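PDB 5UB3: phosphate-binding protein, which probably serves as a periplasmic phosphonate-type binding protein that senses a small ligand and works together with a partner diguanylate cyclase. Local coordinates for residues D142-S146 with A147-P151; R264-E267 with L268-V272. One frame throughout, in Å; residues are numbered along the deposited sequence.

Contact 1: D142-S146 with A147-P151; sequences DVLLS and ADDTP
With CG swung anti to the backbone N (chi1 -168°), Asp149 carries its carboxylate back to the amide of Leu145, while chi1 of -57° sets CG of Leu144 beside its own backbone N and lets both methyls reach the chain that returns after the turn. Asp149 OD2 takes the amide of Leu145 on its anti lone pair, the side away from OD1. That bond is short and nearly straight, 2.9 Å from Leu145 N to Asp149 OD2 with 169° at the hydrogen. The same oxygen lies 3.4 Å from Leu145 CD1, whose side chain slants across that of Asp149. The other oxygen, OD1, receives a weak bond from Thr150 N, so the carboxylate is held from both of its oxygens by backbone amides ahead of and behind the bend.

Between these ends, Ser146 to Asp149 form a type I beta turn, closed by a bond of 2.9 Å from Asp149 N to Ser146 O. Inside the turn the hydroxyl of Ser146 receives a weak bond from Asp148 N, 3.4 Å to Ser146 OG.

The apolar share falls to Leu144, the one buried residue here. Its CD2 rests 3.6 Å from Thr150 O, and CD1 meets the proline ring, 4.3 Å from Pro151 CD.

This surface turn follows strand 141-143, which pairs in parallel with strand 156-160, and the chain then leads on to that strand. Asp142 bonds through its backbone to Ala156 and Tyr158, and Leu144 to Tyr158; Val143 packs on Tyr158, and Leu144 settles on Leu159 and, together with Pro151, on Thr115 of strand 115-118.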
loop_
_atom_site.group_PDB
_atom_site.type_symbol
_atom_site.label_atom_id
_atom_site.label_comp_id
_atom_site.label_asym_id
_atom_site.label_seq_id
_atom_site.Cartn_x
_atom_site.Cartn_y
_atom_site.Cartn_z
ATOM N N ASP A 142 -2.042 -18.253 -11.861
ATOM C CA ASP A 142 -3.208 -18.773 -11.258
ATOM C C ASP A 142 -3.064 -18.802 -9.767
ATOM O O ASP A 142 -1.949 -19.004 -9.248
ATOM C CB ASP A 142 -3.455 -20.206 -11.738
ATOM C CG ASP A 142 -3.612 -20.292 -13.268
ATOM O OD1 ASP A 142 -4.465 -19.580 -13.796
ATOM O OD2 ASP A 142 -2.918 -21.095 -13.890
ATOM N N VAL A 143 -4.156 -18.614 -9.041
ATOM C CA VAL A 143 -4.063 -18.729 -7.588
ATOM C C VAL A 143 -3.757 -20.176 -7.221
ATOM O O VAL A 143 -4.385 -21.094 -7.759
ATOM C CB VAL A 143 -5.269 -18.144 -6.834
ATOM C CG1 VAL A 143 -6.527 -18.949 -7.029
ATOM C CG2 VAL A 143 -4.942 -18.071 -5.347
ATOM N N LEU A 144 -2.773 -20.373 -6.340
ATOM C CA LEU A 144 -2.507 -21.698 -5.804
ATOM C C LEU A 144 -3.072 -21.824 -4.398
ATOM O O LEU A 144 -3.052 -20.905 -3.621
ATOM C CB LEU A 144 -1.050 -22.006 -5.845
ATOM C CG LEU A 144 -0.410 -21.926 -7.236
ATOM C CD1 LEU A 144 1.107 -22.141 -7.053
ATOM C CD2 LEU A 144 -0.996 -22.903 -8.245
ATOM N N LEU A 145 -3.586 -22.987 -4.083
ATOM C CA LEU A 145 -4.308 -23.147 -2.871
ATOM C C LEU A 145 -3.419 -23.347 -1.641
ATOM O O LEU A 145 -3.752 -22.957 -0.559
ATOM C CB LEU A 145 -5.281 -24.300 -3.053
ATOM C CG LEU A 145 -6.492 -23.801 -3.836
ATOM C CD1 LEU A 145 -6.264 -23.780 -5.368
ATOM C CD2 LEU A 145 -7.663 -24.647 -3.402
ATOM N N SER A 146 -2.290 -23.986 -1.828
ATOM C CA SER A 146 -1.368 -24.244 -0.725
ATOM C C SER A 146 0.002 -24.434 -1.314
ATOM O O SER A 146 0.168 -24.529 -2.510
ATOM C CB SER A 146 -1.775 -25.467 0.035
ATOM O OG SER A 146 -1.575 -26.594 -0.790
ATOM N N ALA A 147 1.004 -24.518 -0.450
ATOM C CA ALA A 147 2.345 -24.682 -0.928
ATOM C C ALA A 147 2.604 -26.070 -1.581
ATOM O O ALA A 147 3.564 -26.229 -2.291
ATOM C CB ALA A 147 3.338 -24.404 0.210
ATOM N N ASP A 148 1.722 -27.038 -1.390
ATOM C CA ASP A 148 1.847 -28.296 -2.140
ATOM C C ASP A 148 1.250 -28.131 -3.548
ATOM O O ASP A 148 1.426 -28.988 -4.361
ATOM C CB ASP A 148 1.114 -29.429 -1.448
ATOM C CG ASP A 148 1.898 -30.109 -0.372
ATOM O OD1 ASP A 148 3.126 -29.999 -0.280
ATOM O OD2 ASP A 148 1.187 -30.770 0.434
ATOM N N ASP A 149 0.488 -27.057 -3.816
ATOM C CA ASP A 149 -0.204 -26.927 -5.088
ATOM C C ASP A 149 0.827 -26.452 -6.081
ATOM O O ASP A 149 1.798 -25.779 -5.708
ATOM C CB ASP A 149 -1.368 -25.935 -4.937
ATOM C CG ASP A 149 -2.329 -25.932 -6.106
ATOM O OD1 ASP A 149 -2.267 -26.786 -6.994
ATOM O OD2 ASP A 149 -3.180 -25.020 -6.138
ATOM N N THR A 150 0.652 -26.794 -7.349
ATOM C CA THR A 150 1.646 -26.456 -8.353
ATOM C C THR A 150 0.989 -25.747 -9.522
ATOM O O THR A 150 -0.193 -25.994 -9.819
ATOM C CB THR A 150 2.333 -27.710 -8.845
ATOM O OG1 THR A 150 1.330 -28.637 -9.231
ATOM C CG2 THR A 150 3.163 -28.288 -7.719
ATOM N N PRO A 151 1.745 -24.849 -10.176
ATOM C CA PRO A 151 1.252 -24.155 -11.328
ATOM C C PRO A 151 1.060 -25.091 -12.520
ATOM O O PRO A 151 1.647 -26.148 -12.568
ATOM C CB PRO A 151 2.343 -23.115 -11.589
ATOM C CG PRO A 151 3.588 -23.754 -11.134
ATOM C CD PRO A 151 3.176 -24.574 -9.944
#

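Contact 2: R264-E267 with L268-V272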
loop_
_atom_site.group_PDB
_atom_site.type_symbol
_atom_site.label_atom_id
_atom_site.label_comp_id
_atom_site.label_asym_id
_atom_site.label_seq_id
_atom_site.Cartn_x
_atom_site.Cartn_y
_atom_site.Cartn_z
ATOM N N ARG A 264 -0.531 10.106 -12.773
ATOM C CA ARG A 264 0.099 8.881 -12.294
ATOM C C ARG A 264 -0.875 8.047 -11.513
ATOM O O ARG A 264 -0.846 6.814 -11.621
ATOM C CB ARG A 264 1.362 9.157 -11.507
ATOM C CG ARG A 264 2.444 9.788 -12.384
ATOM C CD ARG A 264 3.669 10.082 -11.576
ATOM N NE ARG A 264 4.469 8.889 -11.355
ATOM C CZ ARG A 264 5.406 8.789 -10.430
ATOM N NH1 ARG A 264 5.625 9.779 -9.594
ATOM N NH2 ARG A 264 6.075 7.639 -10.288
ATOM N N LEU A 265 -1.722 8.673 -10.703
ATOM C CA LEU A 265 -2.767 7.910 -10.009
ATOM C C LEU A 265 -3.786 7.349 -10.953
ATOM O O LEU A 265 -4.258 6.231 -10.769
ATOM C CB LEU A 265 -3.462 8.748 -8.940
ATOM C CG LEU A 265 -2.572 9.050 -7.739
ATOM C CD1 LEU A 265 -3.402 9.958 -6.781
ATOM C CD2 LEU A 265 -2.122 7.796 -7.017
ATOM N N GLN A 266 -4.129 8.114 -11.989
ATOM C CA GLN A 266 -5.055 7.620 -13.000
ATOM C C GLN A 266 -4.464 6.364 -13.735
ATOM O O GLN A 266 -5.178 5.362 -13.946
ATOM C CB GLN A 266 -5.432 8.775 -13.934
ATOM C CG GLN A 266 -6.599 8.502 -14.845
ATOM C CD GLN A 266 -6.234 7.472 -15.892
ATOM O OE1 GLN A 266 -5.263 7.650 -16.615
ATOM N NE2 GLN A 266 -6.978 6.367 -15.951
ATOM N N GLU A 267 -3.183 6.394 -14.071
ATOM C CA GLU A 267 -2.557 5.227 -14.757
ATOM C C GLU A 267 -2.518 4.021 -13.821
ATOM O O GLU A 267 -2.797 2.893 -14.222
ATOM C CB GLU A 267 -1.173 5.542 -15.197
ATOM C CG GLU A 267 -1.200 6.480 -16.371
ATOM C CD GLU A 267 0.170 7.053 -16.714
ATOM O OE1 GLU A 267 1.169 6.690 -16.056
ATOM O OE2 GLU A 267 0.229 7.879 -17.656
ATOM N N LEU A 268 -2.181 4.288 -12.566
ATOM C CA LEU A 268 -2.156 3.239 -11.569
ATOM C C LEU A 268 -3.542 2.706 -11.365
ATOM O O LEU A 268 -3.755 1.481 -11.380
ATOM C CB LEU A 268 -1.559 3.744 -10.268
ATOM C CG LEU A 268 -1.696 2.815 -9.061
ATOM C CD1 LEU A 268 -1.051 1.465 -9.318
ATOM C CD2 LEU A 268 -1.046 3.482 -7.879
ATOM N N SER A 269 -4.515 3.589 -11.195
ATOM C CA SER A 269 -5.879 3.149 -11.106
ATOM C C SER A 269 -6.317 2.244 -12.286
ATOM O O SER A 269 -6.898 1.178 -12.083
ATOM C CB SER A 269 -6.810 4.309 -10.977
ATOM O OG SER A 269 -8.071 3.756 -10.793
ATOM N N ALA A 270 -5.992 2.623 -13.506
ATOM C CA ALA A 270 -6.310 1.760 -14.676
ATOM C C ALA A 270 -5.665 0.381 -14.488
ATOM O O ALA A 270 -6.283 -0.634 -14.713
ATOM C CB ALA A 270 -5.825 2.385 -15.951
ATOM N N GLY A 271 -4.445 0.365 -14.020
ATOM C CA GLY A 271 -3.737 -0.882 -13.824
ATOM C C GLY A 271 -4.335 -1.751 -12.757
ATOM O O GLY A 271 -4.446 -2.951 -12.910
ATOM N N VAL A 272 -4.705 -1.129 -11.642
ATOM C CA VAL A 272 -5.425 -1.808 -10.570
ATOM C C VAL A 272 -6.734 -2.338 -11.084
ATOM O O VAL A 272 -7.087 -3.455 -10.746
ATOM C CB VAL A 272 -5.658 -0.852 -9.359
ATOM C CG1 VAL A 272 -6.681 -1.403 -8.375
ATOM C CG2 VAL A 272 -4.314 -0.576 -8.686
#
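Backbone hydrogen bonds join Arg264 through Glu267 to the next helical turn, each carbonyl accepting from the amide four residues on. Leu268 N to Arg264 O measures 3.0 Å, Ser269 N to Leu265 O is the shortest at 2.7 Å, and Ala270 N to Gln266 O and Gly271 N to Glu267 O complete the set.

Side-chain contacts within this span are slight and mostly made by CB atoms against those carbonyls: Leu268 CB lies 3.4 Å from Arg264 O, and Ser269 CB 3.2 Å from Leu265 O. On the exposed side Gln266, with CG anti to the backbone N (chi1 -167°) and a bend at chi2 (-69°), folds forward along the helix until NE2 comes 4.1 Å from Ala270 CB, a van der Waals approach.

Two polar ends are engaged by other parts of the fold. The guanidinium of Arg264 leads away from the following turn to a salt bridge from NH2 to Asp92, and the hydroxyl of Ser269 is hydrogen-bonded to Gln75 NE2 at the end of helix 67-75.

The inner face is apolar and covered by neighbouring elements. Leu265 packs on Thr67, Pro81 and Met84, Leu268 on Thr67 and Leu129, and Val272 on Leu72, Gln75 and Leu128.

Such a pattern is that of a regular amphipathic alpha-helix, here the C-terminal helix 259-277 of a periplasmic binding protein fold, laid against helices 67-75 and 124-136 and strand 79-87.

Contact 1 is a surface turn with its centre about 24 Å from that of the chain, contact 2 a partly buried stretch of helix with its centre about 14 Å from the same point; the two centres are 29 Å apart and the contacts share no element. In 142-151 a side-chain carboxylate and, weakly, a hydroxyl supplement one turn bond, as suits the loop that follows a short strand. In 264-272 the backbone alone supplies the hydrogen bonds between successive turns, leaving side chains to pack or bond elsewhere. Leu144 alone is buried in contact 1, whereas one whole face of the helix in contact 2 is buried against helices and a strand.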